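Local atomic coordinates of MTH169 (Methanobacterium thermoautotrophicum, PDB entry 1GTD), a protein that is a small alpha/beta protein of the PurS family, with four copies of the chain in its assembly. Residues Val5-Arg10 and Arg65-Pro70; Asp61-Leu66 and Tyr75-Asn80. One frame throughout, in Å; residues are numbered along the deposited sequence.

How the contacts relate
Helix 59-67 serves both contacts, packing against two neighbouring, antiparallel strands of one sheet. Contact 1 joins its C-terminal end and the following turn to strand 3-11, the central strand; contact 2 joins the turns just before to strand 73-81, an outer strand within this chain. The contact centres are about 5 Å apart, and Arg65 and Leu66 belong to both. Along the chain the central strand comes first, then the helix, and strand 73-81 last, so contact 1 closes a long excursion and contact 2 a short one. Together they seat one helix across two strands, with other subunits of the assembly near its C-terminal end.

Contact 1 (Val5-Arg10 and Arg65-Pro70); sequences VEVRIR and RLLCNP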
loop_
_atom_site.group_PDB
_atom_site.type_symbol
_atom_site.label_atom_id
_atom_site.label_comp_id
_atom_site.label_asym_id
_atom_site.label_seq_id
_atom_site.Cartn_x
_atom_site.Cartn_y
_atom_site.Cartn_z
ATOM N N VAL B 5 1.048 -16.750 14.319
ATOM C CA VAL B 5 1.253 -15.361 14.715
ATOM C C VAL B 5 0.416 -14.351 13.937
ATOM O O VAL B 5 0.227 -14.489 12.732
ATOM C CB VAL B 5 2.742 -14.959 14.551
ATOM C CG1 VAL B 5 2.994 -13.587 15.174
ATOM C CG2 VAL B 5 3.643 -16.020 15.164
ATOM N N GLU B 6 -0.085 -13.337 14.637
ATOM C CA GLU B 6 -0.857 -12.276 13.996
ATOM C C GLU B 6 -0.423 -10.912 14.520
ATOM O O GLU B 6 -0.520 -10.640 15.721
ATOM C CB GLU B 6 -2.358 -12.429 14.237
ATOM C CG GLU B 6 -3.145 -11.261 13.630
ATOM C CD GLU B 6 -4.645 -11.352 13.845
ATOM O OE1 GLU B 6 -5.079 -11.445 15.016
ATOM O OE2 GLU B 6 -5.391 -11.317 12.841
ATOM N N VAL B 7 0.056 -10.058 13.617
ATOM C CA VAL B 7 0.493 -8.715 13.992
ATOM C C VAL B 7 -0.416 -7.670 13.353
ATOM O O VAL B 7 -0.522 -7.589 12.126
ATOM C CB VAL B 7 1.939 -8.440 13.548
ATOM C CG1 VAL B 7 2.395 -7.101 14.086
ATOM C CG2 VAL B 7 2.851 -9.529 14.051
ATOM N N ARG B 8 -1.085 -6.885 14.192
ATOM C CA ARG B 8 -1.982 -5.838 13.708
ATOM C C ARG B 8 -1.278 -4.503 13.886
ATOM O O ARG B 8 -0.794 -4.188 14.969
ATOM C CB ARG B 8 -3.297 -5.887 14.477
ATOM C CG ARG B 8 -3.938 -7.271 14.428
ATOM C CD ARG B 8 -5.274 -7.295 15.128
ATOM N NE ARG B 8 -6.265 -6.501 14.408
ATOM C CZ ARG B 8 -7.222 -7.007 13.631
ATOM N NH1 ARG B 8 -7.328 -8.326 13.469
ATOM N NH2 ARG B 8 -8.075 -6.191 13.013
ATOM N N ILE B 9 -1.203 -3.728 12.809
ATOM C CA ILE B 9 -0.513 -2.444 12.822
ATOM C C ILE B 9 -1.411 -1.271 12.434
ATOM O O ILE B 9 -2.055 -1.290 11.391
ATOM C CB ILE B 9 0.686 -2.513 11.873
ATOM C CG1 ILE B 9 1.494 -3.770 12.196
ATOM C CG2 ILE B 9 1.573 -1.298 12.040
ATOM C CD1 ILE B 9 2.599 -4.086 11.220
ATOM N N ARG B 10 -1.441 -0.242 13.277
ATOM C CA ARG B 10 -2.267 0.929 13.003
ATOM C C ARG B 10 -1.626 2.219 13.527
ATOM O O ARG B 10 -1.130 2.268 14.651
ATOM C CB ARG B 10 -3.652 0.731 13.617
ATOM C CG ARG B 10 -4.650 1.813 13.260
ATOM C CD ARG B 10 -6.027 1.452 13.774
ATOM N NE ARG B 10 -6.001 1.181 15.209
ATOM C CZ ARG B 10 -7.051 0.765 15.914
ATOM N NH1 ARG B 10 -8.222 0.569 15.315
ATOM N NH2 ARG B 10 -6.929 0.546 17.219
ATOM N N ARG B 65 12.031 -3.644 14.022
ATOM C CA ARG B 65 12.950 -3.346 12.931
ATOM C C ARG B 65 12.472 -3.619 11.517
ATOM O O ARG B 65 13.256 -3.492 10.578
ATOM C CB ARG B 65 14.242 -4.137 13.136
ATOM C CG ARG B 65 14.051 -5.647 12.942
ATOM C CD ARG B 65 15.362 -6.369 12.661
ATOM N NE ARG B 65 16.318 -6.255 13.761
ATOM C CZ ARG B 65 16.160 -6.814 14.958
ATOM N NH1 ARG B 65 15.077 -7.535 15.221
ATOM N NH2 ARG B 65 17.089 -6.657 15.895
ATOM N N LEU B 66 11.209 -3.980 11.335
ATOM C CA LEU B 66 10.769 -4.301 9.991
ATOM C C LEU B 66 9.303 -3.971 9.690
ATOM O O LEU B 66 9.006 -3.149 8.824
ATOM C CB LEU B 66 11.034 -5.791 9.763
ATOM C CG LEU B 66 11.490 -6.364 8.419
ATOM C CD1 LEU B 66 10.367 -6.292 7.390
ATOM C CD2 LEU B 66 12.732 -5.608 7.957
ATOM N N LEU B 67 8.388 -4.598 10.419
ATOM C CA LEU B 67 6.971 -4.409 10.172
ATOM C C LEU B 67 6.410 -3.006 10.362
ATOM O O LEU B 67 5.558 -2.577 9.582
ATOM C CB LEU B 67 6.178 -5.408 11.012
ATOM C CG LEU B 67 6.710 -6.841 10.886
ATOM C CD1 LEU B 67 5.879 -7.759 11.775
ATOM C CD2 LEU B 67 6.673 -7.310 9.413
ATOM N N CYS B 68 6.863 -2.282 11.382
ATOM C CA CYS B 68 6.334 -0.936 11.592
ATOM C C CYS B 68 7.357 0.045 12.126
ATOM O O CYS B 68 8.535 -0.277 12.267
ATOM C CB CYS B 68 5.146 -0.985 12.559
ATOM S SG CYS B 68 5.567 -1.314 14.301
ATOM N N ASN B 69 6.896 1.257 12.401
ATOM C CA ASN B 69 7.743 2.297 12.969
ATOM C C ASN B 69 7.019 2.696 14.239
ATOM O O ASN B 69 6.037 3.420 14.191
ATOM C CB ASN B 69 7.864 3.495 12.017
ATOM C CG ASN B 69 8.575 4.686 12.653
ATOM O OD1 ASN B 69 9.077 5.571 11.956
ATOM N ND2 ASN B 69 8.609 4.720 13.981
ATOM N N PRO B 70 7.498 2.221 15.397
ATOM C CA PRO B 70 6.893 2.517 16.705
ATOM C C PRO B 70 6.603 3.987 17.000
ATOM O O PRO B 70 5.678 4.295 17.741
ATOM C CB PRO B 70 7.895 1.916 17.694
ATOM C CG PRO B 70 9.192 2.062 16.980
ATOM C CD PRO B 70 8.822 1.599 15.575
#
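Ile9 rises from the middle strand of the sheet into the place where helix 59-67 ends, and its side chain illustrates how a branched residue can meet two successive neighbours. Its CB is the fork. One prong, CG2, lies anti to the backbone N and lands on the next residue beyond the helix, with CG2 3.6 Å from CB of Cys68. The other begins at CG1, which a chi1 of -50° sets beside the backbone N; a nearly straight chi2 of 172° carries CD1 up to the last helical residue. There the methyl meets both backbone and side chain: Ile9 CD1 is 3.7 Å from Leu67 O and 3.8 Å from Leu67 CB. The Ile9 and Leu67 side chains pass at about a right angle, CD1 being applied to the base of the leucine and leaving its branched end to another partner.

That partner is Val7, two residues back on the same face of the strand. The touch is looser, Val7 CG2 standing 4.2 Å from Leu67 CD1, and the two side chains cross obliquely. No hydrogen bond joins the segments; the side-chain contacts are all apolar. Leu67 also packs on Ile43 of strand 37-47 and on Ile23 of the third subunit, while Cys68 and Ile9 share His73 as a neighbour. Glu6 and Arg8, on the reverse face of the strand, form a long salt bridge. Such alternation, aliphatic residues facing a helix and charged ones turned the other way, is expected of an antiparallel strand with a helix on one face, as in two-layer alpha/beta folds.

Contact 2 (Asp61-Leu66 and Tyr75-Asn80); sequences DMCQRL and YDVSIN
Tyr75 reaches from strand 73-81 to helix 59-67 and meets two consecutive helical residues in different ways, its ring with Cys63 and its hydroxyl with Gln64. The close-packed part is the ring side. Cys63 CB approaches Tyr75 CE1 to 3.4 Å, and the sulfur follows, Cys63 SG being 3.7 Å from Tyr75 CD1. This sulfur-aromatic contact is oblique: SG lies 4.5 Å from the ring centroid, in a direction 51° off the ring normal, neither squarely over the face nor at the rim. Tyr75 can present its ring in this way because chi1, at 59°, holds CG between the backbone N and the carbonyl carbon. Val77, next on the same face of the strand, completes the inner part with its CG2 4.0 Å from Cys63 SG. Cys63 also rests on Val7 of the adjoining strand, which places its sulfur over the seam between two strands.

Farther out, where both partners are partly exposed, packing gives way to polar contact. The Gln64 chain is bent at chi2, which folds its amide back toward the hydroxyl, and NE2 donates to Tyr75 OH over 2.7 Å in a noticeably bent bond, with an angle of 139° at the hydrogen. The hydroxyl lies close to the amide plane, and NE2 arrives at the ring edge near the ring plane. Glu60 adds a weak hydrogen bond to the same hydroxyl, and Arg25 of the second subunit binds the backbone O of Gln64. The contact is thus apolar within and polar at its margin. Its helix runs roughly antiparallel to a strand that is outermost within this chain, the helix-on-sheet packing typical of layered alpha/beta folds.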
loop_
_atom_site.group_PDB
_atom_site.type_symbol
_atom_site.label_atom_id
_atom_site.label_comp_id
_atom_site.label_asym_id
_atom_site.label_seq_id
_atom_site.Cartn_x
_atom_site.Cartn_y
_atom_site.Cartn_z
ATOM N N ASP B 61 10.893 -8.351 17.870
ATOM C CA ASP B 61 12.042 -7.777 17.188
ATOM C C ASP B 61 11.640 -7.396 15.773
ATOM O O ASP B 61 11.967 -6.312 15.297
ATOM C CB ASP B 61 13.202 -8.776 17.123
ATOM C CG ASP B 61 13.906 -8.950 18.454
ATOM O OD1 ASP B 61 13.811 -8.045 19.316
ATOM O OD2 ASP B 61 14.577 -9.994 18.628
HETATM N N MSE B 62 10.930 -8.305 15.108
HETATM C CA MSE B 62 10.474 -8.087 13.743
HETATM C C MSE B 62 9.629 -6.826 13.617
HETATM O O MSE B 62 9.744 -6.089 12.636
HETATM C CB MSE B 62 9.673 -9.296 13.264
HETATM C CG MSE B 62 10.497 -10.567 13.158
HETATM SE SE MSE B 62 9.437 -12.110 12.670
HETATM C CE MSE B 62 7.752 -11.195 12.453
ATOM N N CYS B 63 8.775 -6.584 14.604
ATOM C CA CYS B 63 7.928 -5.395 14.591
ATOM C C CYS B 63 8.775 -4.143 14.767
ATOM O O CYS B 63 8.554 -3.136 14.105
ATOM C CB CYS B 63 6.886 -5.455 15.712
ATOM S SG CYS B 63 5.592 -6.714 15.501
ATOM N N GLN B 64 9.753 -4.220 15.659
ATOM C CA GLN B 64 10.630 -3.088 15.942
ATOM C C GLN B 64 11.535 -2.668 14.776
ATOM O O GLN B 64 11.775 -1.474 14.560
ATOM C CB GLN B 64 11.516 -3.404 17.159
ATOM C CG GLN B 64 10.799 -3.481 18.501
ATOM C CD GLN B 64 10.372 -2.125 19.009
ATOM O OE1 GLN B 64 11.202 -1.243 19.236
ATOM N NE2 GLN B 64 9.069 -1.946 19.189
ATOM N N ARG B 65 12.031 -3.644 14.022
ATOM C CA ARG B 65 12.950 -3.346 12.931
ATOM C C ARG B 65 12.472 -3.619 11.517
ATOM O O ARG B 65 13.256 -3.492 10.578
ATOM C CB ARG B 65 14.242 -4.137 13.136
ATOM C CG ARG B 65 14.051 -5.647 12.942
ATOM C CD ARG B 65 15.362 -6.369 12.661
ATOM N NE ARG B 65 16.318 -6.255 13.761
ATOM C CZ ARG B 65 16.160 -6.814 14.958
ATOM N NH1 ARG B 65 15.077 -7.535 15.221
ATOM N NH2 ARG B 65 17.089 -6.657 15.895
ATOM N N LEU B 66 11.209 -3.980 11.335
ATOM C CA LEU B 66 10.769 -4.301 9.991
ATOM C C LEU B 66 9.303 -3.971 9.690
ATOM O O LEU B 66 9.006 -3.149 8.824
ATOM C CB LEU B 66 11.034 -5.791 9.763
ATOM C CG LEU B 66 11.490 -6.364 8.419
ATOM C CD1 LEU B 66 10.367 -6.292 7.390
ATOM C CD2 LEU B 66 12.732 -5.608 7.957
ATOM N N TYR B 75 0.844 -1.273 17.583
ATOM C CA TYR B 75 0.681 -2.611 17.045
ATOM C C TYR B 75 0.258 -3.633 18.082
ATOM O O TYR B 75 0.424 -3.421 19.279
ATOM C CB TYR B 75 1.947 -3.055 16.317
ATOM C CG TYR B 75 3.200 -3.091 17.153
ATOM C CD1 TYR B 75 3.750 -4.307 17.565
ATOM C CD2 TYR B 75 3.852 -1.912 17.514
ATOM C CE1 TYR B 75 4.924 -4.351 18.315
ATOM C CE2 TYR B 75 5.025 -1.940 18.267
ATOM C CZ TYR B 75 5.556 -3.164 18.661
ATOM O OH TYR B 75 6.719 -3.201 19.393
ATOM N N ASP B 76 -0.332 -4.722 17.600
ATOM C CA ASP B 76 -0.812 -5.823 18.432
ATOM C C ASP B 76 -0.185 -7.108 17.939
ATOM O O ASP B 76 -0.028 -7.314 16.734
ATOM C CB ASP B 76 -2.327 -5.976 18.310
ATOM C CG ASP B 76 -3.075 -5.110 19.270
ATOM O OD1 ASP B 76 -3.342 -5.587 20.392
ATOM O OD2 ASP B 76 -3.390 -3.954 18.910
ATOM N N VAL B 77 0.165 -7.981 18.870
ATOM C CA VAL B 77 0.734 -9.261 18.503
ATOM C C VAL B 77 0.001 -10.342 19.276
ATOM O O VAL B 77 -0.090 -10.287 20.508
ATOM C CB VAL B 77 2.238 -9.335 18.820
ATOM C CG1 VAL B 77 2.777 -10.712 18.434
ATOM C CG2 VAL B 77 2.983 -8.257 18.056
ATOM N N SER B 78 -0.556 -11.302 18.545
ATOM C CA SER B 78 -1.265 -12.413 19.162
ATOM C C SER B 78 -0.584 -13.691 18.701
ATOM O O SER B 78 -0.316 -13.871 17.516
ATOM C CB SER B 78 -2.744 -12.422 18.749
ATOM O OG SER B 78 -2.896 -12.728 17.372
ATOM N N ILE B 79 -0.288 -14.572 19.644
ATOM C CA ILE B 79 0.367 -15.823 19.313
ATOM C C ILE B 79 -0.508 -16.980 19.782
ATOM O O ILE B 79 -0.808 -17.114 20.962
ATOM C CB ILE B 79 1.770 -15.883 19.962
ATOM C CG1 ILE B 79 2.523 -14.590 19.630
ATOM C CG2 ILE B 79 2.550 -17.074 19.433
ATOM C CD1 ILE B 79 3.761 -14.365 20.445
ATOM N N ASN B 80 -0.938 -17.794 18.827
ATOM C CA ASN B 80 -1.785 -18.937 19.105
ATOM C C ASN B 80 -0.980 -20.210 18.830
ATOM O O ASN B 80 -0.421 -20.371 17.747
ATOM C CB ASN B 80 -3.014 -18.891 18.186
ATOM C CG ASN B 80 -3.672 -17.509 18.146
ATOM O OD1 ASN B 80 -4.354 -17.111 19.092
ATOM N ND2 ASN B 80 -3.461 -16.770 17.050
#